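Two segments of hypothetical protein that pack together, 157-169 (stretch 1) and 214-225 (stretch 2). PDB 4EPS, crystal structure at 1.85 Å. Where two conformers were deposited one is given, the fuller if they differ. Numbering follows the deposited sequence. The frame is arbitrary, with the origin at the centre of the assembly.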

# COMPACT_ATOMS: atom_id res chain seq x y z
N HIS A 157 -19.80 29.55 -30.50
CA HIS A 157 -18.66 29.10 -31.31
C HIS A 157 -19.18 28.51 -32.61
O HIS A 157 -20.13 27.70 -32.60
CB HIS A 157 -17.82 28.07 -30.52
CG HIS A 157 -17.15 28.64 -29.31
ND1 HIS A 157 -15.81 28.95 -29.32
CD2 HIS A 157 -17.67 28.94 -28.09
CE1 HIS A 157 -15.53 29.39 -28.09
NE2 HIS A 157 -16.62 29.41 -27.33
N ARG A 158 -18.58 28.93 -33.74
CA ARG A 158 -19.03 28.47 -35.06
C ARG A 158 -18.31 27.20 -35.51
O ARG A 158 -18.80 26.50 -36.39
CB ARG A 158 -18.85 29.60 -36.09
CG ARG A 158 -19.71 30.84 -35.77
CD ARG A 158 -21.19 30.52 -35.65
NE ARG A 158 -21.78 30.24 -36.95
CZ ARG A 158 -22.50 31.11 -37.65
NH1 ARG A 158 -22.75 32.32 -37.17
NH2 ARG A 158 -22.99 30.77 -38.84
N MSE A 159 -17.14 26.89 -34.92
CA MSE A 159 -16.41 25.69 -35.30
C MSE A 159 -16.83 24.53 -34.40
O MSE A 159 -17.60 24.72 -33.45
CB MSE A 159 -14.87 25.93 -35.18
CG MSE A 159 -14.35 27.03 -36.13
SE MSE A 159 -14.71 26.61 -38.02
CE MSE A 159 -16.13 27.95 -38.40
N SER A 160 -16.30 23.34 -34.68
CA SER A 160 -16.52 22.17 -33.83
C SER A 160 -15.22 21.91 -33.11
O SER A 160 -14.20 22.50 -33.47
CB SER A 160 -16.98 20.97 -34.67
OG SER A 160 -17.46 19.97 -33.79
N LEU A 161 -15.23 21.06 -32.09
CA LEU A 161 -14.01 20.83 -31.31
C LEU A 161 -13.72 19.36 -31.06
O LEU A 161 -14.59 18.63 -30.58
CB LEU A 161 -14.14 21.58 -29.96
CG LEU A 161 -12.92 21.51 -29.01
CD1 LEU A 161 -11.71 22.29 -29.63
CD2 LEU A 161 -13.27 22.05 -27.67
N VAL A 162 -12.48 18.95 -31.35
CA VAL A 162 -11.99 17.61 -31.03
C VAL A 162 -11.27 17.74 -29.68
O VAL A 162 -10.41 18.61 -29.52
CB VAL A 162 -11.06 17.03 -32.14
CG1 VAL A 162 -10.21 15.84 -31.63
CG2 VAL A 162 -11.86 16.60 -33.36
N VAL A 163 -11.58 16.85 -28.73
CA VAL A 163 -10.87 16.80 -27.44
C VAL A 163 -10.28 15.38 -27.33
O VAL A 163 -11.02 14.42 -27.52
CB VAL A 163 -11.76 17.16 -26.22
CG1 VAL A 163 -10.94 17.05 -24.91
CG2 VAL A 163 -12.35 18.58 -26.37
N VAL A 164 -8.96 15.27 -27.07
CA VAL A 164 -8.31 13.96 -26.95
C VAL A 164 -7.76 13.81 -25.52
O VAL A 164 -6.98 14.66 -25.08
CB VAL A 164 -7.18 13.69 -28.00
CG1 VAL A 164 -6.67 12.25 -27.90
CG2 VAL A 164 -7.64 14.02 -29.42
N LYS A 165 -8.13 12.72 -24.84
CA LYS A 165 -7.62 12.39 -23.51
C LYS A 165 -6.78 11.11 -23.62
O LYS A 165 -7.34 10.01 -23.74
CB LYS A 165 -8.78 12.21 -22.51
CG LYS A 165 -8.33 11.99 -21.06
CD LYS A 165 -7.76 13.26 -20.47
CE LYS A 165 -7.48 13.10 -19.00
NZ LYS A 165 -6.70 14.25 -18.52
N LEU A 166 -5.44 11.24 -23.61
CA LEU A 166 -4.58 10.07 -23.69
C LEU A 166 -4.49 9.37 -22.30
O LEU A 166 -4.83 10.00 -21.29
CB LEU A 166 -3.19 10.44 -24.21
CG LEU A 166 -3.13 11.01 -25.66
CD1 LEU A 166 -1.69 11.40 -26.00
CD2 LEU A 166 -3.72 10.03 -26.68
N PRO A 167 -4.08 8.10 -22.21
CA PRO A 167 -3.97 7.47 -20.89
C PRO A 167 -2.89 8.16 -20.03
O PRO A 167 -1.88 8.66 -20.54
CB PRO A 167 -3.56 6.02 -21.19
CG PRO A 167 -3.05 6.02 -22.56
CD PRO A 167 -3.69 7.16 -23.30
N SER A 168 -3.17 8.29 -18.74
CA SER A 168 -2.23 8.86 -17.78
C SER A 168 -2.41 8.13 -16.45
O SER A 168 -3.47 7.54 -16.23
CB SER A 168 -2.40 10.37 -17.63
OG SER A 168 -3.69 10.74 -17.15
N THR A 169 -1.38 8.12 -15.61
CA THR A 169 -1.46 7.39 -14.35
C THR A 169 -0.93 8.22 -13.20
O THR A 169 0.24 8.56 -13.17
CB THR A 169 -0.68 6.07 -14.43
OG1 THR A 169 -1.16 5.32 -15.53
CG2 THR A 169 -0.80 5.22 -13.12
N LYS A 214 -3.07 21.85 -17.66
CA LYS A 214 -3.84 21.77 -16.41
C LYS A 214 -4.77 20.54 -16.43
O LYS A 214 -4.82 19.80 -15.44
CB LYS A 214 -4.65 23.06 -16.19
CG LYS A 214 -5.28 23.17 -14.79
CD LYS A 214 -6.14 24.42 -14.68
CE LYS A 214 -6.79 24.53 -13.32
NZ LYS A 214 -7.64 25.74 -13.22
N LYS A 215 -5.50 20.32 -17.54
CA LYS A 215 -6.42 19.18 -17.66
C LYS A 215 -5.76 17.94 -18.27
O LYS A 215 -6.37 16.87 -18.23
CB LYS A 215 -7.64 19.56 -18.53
CG LYS A 215 -8.56 20.61 -17.91
CD LYS A 215 -9.76 20.92 -18.81
CE LYS A 215 -10.89 19.93 -18.64
NZ LYS A 215 -11.80 19.93 -19.82
N ASP A 216 -4.53 18.08 -18.84
CA ASP A 216 -3.78 17.01 -19.53
C ASP A 216 -4.63 16.46 -20.71
O ASP A 216 -4.94 15.26 -20.78
CB ASP A 216 -3.32 15.87 -18.60
CG ASP A 216 -2.52 14.80 -19.32
OD1 ASP A 216 -1.80 15.14 -20.30
OD2 ASP A 216 -2.68 13.60 -18.98
N GLU A 217 -5.00 17.35 -21.64
CA GLU A 217 -5.80 16.91 -22.78
C GLU A 217 -5.46 17.80 -23.96
O GLU A 217 -4.95 18.92 -23.77
CB GLU A 217 -7.32 16.89 -22.45
CG GLU A 217 -7.95 18.26 -22.28
CD GLU A 217 -9.40 18.30 -21.84
OE1 GLU A 217 -9.94 17.27 -21.39
OE2 GLU A 217 -10.00 19.39 -21.94
N TYR A 218 -5.70 17.29 -25.18
CA TYR A 218 -5.43 18.02 -26.41
C TYR A 218 -6.72 18.48 -27.03
O TYR A 218 -7.69 17.71 -27.02
CB TYR A 218 -4.67 17.14 -27.43
CG TYR A 218 -3.31 16.70 -26.94
CD1 TYR A 218 -3.18 15.61 -26.08
CD2 TYR A 218 -2.15 17.39 -27.31
CE1 TYR A 218 -1.92 15.18 -25.64
CE2 TYR A 218 -0.89 16.97 -26.87
CZ TYR A 218 -0.79 15.87 -26.04
OH TYR A 218 0.44 15.46 -25.57
N ARG A 219 -6.74 19.70 -27.56
CA ARG A 219 -7.94 20.30 -28.18
C ARG A 219 -7.61 20.79 -29.56
O ARG A 219 -6.54 21.34 -29.79
CB ARG A 219 -8.51 21.44 -27.30
CG ARG A 219 -8.95 20.91 -25.93
CD ARG A 219 -9.95 21.79 -25.21
NE ARG A 219 -9.35 22.98 -24.62
CZ ARG A 219 -8.89 23.07 -23.37
NH1 ARG A 219 -8.93 22.01 -22.56
NH2 ARG A 219 -8.38 24.21 -22.93
N LEU A 220 -8.52 20.56 -30.50
CA LEU A 220 -8.31 20.98 -31.87
C LEU A 220 -9.61 21.43 -32.48
O LEU A 220 -10.54 20.63 -32.57
CB LEU A 220 -7.73 19.79 -32.69
CG LEU A 220 -7.42 20.07 -34.16
CD1 LEU A 220 -6.12 20.90 -34.28
CD2 LEU A 220 -7.23 18.77 -34.90
N LEU A 221 -9.68 22.69 -32.93
CA LEU A 221 -10.86 23.17 -33.64
C LEU A 221 -10.92 22.54 -35.03
O LEU A 221 -9.88 22.40 -35.69
CB LEU A 221 -10.84 24.71 -33.79
CG LEU A 221 -10.90 25.49 -32.47
CD1 LEU A 221 -10.35 26.90 -32.69
CD2 LEU A 221 -12.31 25.51 -31.90
N ARG A 222 -12.14 22.12 -35.46
CA ARG A 222 -12.40 21.50 -36.76
C ARG A 222 -13.63 22.12 -37.39
O ARG A 222 -14.50 22.63 -36.69
CB ARG A 222 -12.61 19.96 -36.61
CG ARG A 222 -11.42 19.17 -35.99
CD ARG A 222 -10.20 19.10 -36.90
NE ARG A 222 -10.49 18.39 -38.16
CZ ARG A 222 -9.81 18.56 -39.29
NH1 ARG A 222 -8.82 19.44 -39.36
NH2 ARG A 222 -10.13 17.86 -40.37
N LYS A 223 -13.69 22.10 -38.72
CA LYS A 223 -14.88 22.64 -39.40
C LYS A 223 -16.08 21.74 -39.12
O LYS A 223 -15.92 20.51 -39.12
CB LYS A 223 -14.64 22.77 -40.90
CG LYS A 223 -13.83 24.00 -41.27
CD LYS A 223 -13.55 24.00 -42.76
CE LYS A 223 -12.83 25.25 -43.19
NZ LYS A 223 -12.40 25.19 -44.62
N PRO A 224 -17.26 22.30 -38.84
CA PRO A 224 -18.44 21.43 -38.64
C PRO A 224 -18.69 20.54 -39.86
O PRO A 224 -18.40 20.95 -41.00
CB PRO A 224 -19.59 22.44 -38.45
CG PRO A 224 -18.90 23.67 -37.95
CD PRO A 224 -17.63 23.73 -38.74
N SER A 225 -19.15 19.30 -39.62
CA SER A 225 -19.44 18.30 -40.67
C SER A 225 -18.18 17.75 -41.36
O SER A 225 -18.32 16.96 -42.29
CB SER A 225 -20.42 18.84 -41.72
OG SER A 225 -21.66 19.14 -41.11
O HOH W 1 -4.08 13.61 -22.81
O HOH W 2 -4.74 11.89 -19.41
O HOH W 3 -3.76 13.33 -16.48

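Antiparallel strands illustrate a simple rule: backbone bonds set the register, and side chains then meet in cross-strand pairs on alternate faces. The pairing of residues 160-165 with 217-222 is a compact example, opened by a loop that packs without hydrogen bonds. There the carbonyl O of Arg158 lies 3.2 Å from CG of Pro224, and the selenomethionine Met159 places its SE 4.2 Å from CD of the same proline.

The ladder begins at Ser160, whose N donates to O of Arg222 (2.8 Å) while its O accepts from N of Arg222 (2.9 Å). Leu161 faces Leu221 in a non-hydrogen-bonded pair, where the CA atoms draw in to 4.6 Å and Leu161 CD1 reaches Leu221 CD2 at 4.0 Å. At Val162 the reciprocal bonds return: its N donates to Leu220 O (2.8 Å), and its O accepts from Leu220 N (2.9 Å) while also receiving a CA-H...O contact from Arg219 CA at 3.3 Å. On this face, shared with Ser160 and Val164, Val162 CG2 also packs 3.7 Å from CG of Arg222.

Val163, on the opposite face with Leu161, sets CG1 3.7 Å from CD of Glu217, whose OE2 is held by salt bridges to Lys215 NZ (2.8 Å) and Arg219 NH1 (2.9 Å). Val164 closes the ladder, its N bonding to Tyr218 O (2.8 Å) and its O to Tyr218 N (2.9 Å).

Beyond it, side chains and water take over. Lys165 extends NZ to the backbone O of Asp216 (3.0 Å). Leu166 brings CD1 to 3.8 Å from CE1 of Tyr218, while one water bridges its N to Asp216 O, each leg 2.8 Å. Finally, two waters each link Ser168 OG to Asp216 OD2, all four legs 2.7 Å, so solvent continues the connection where direct strand pairing has ended.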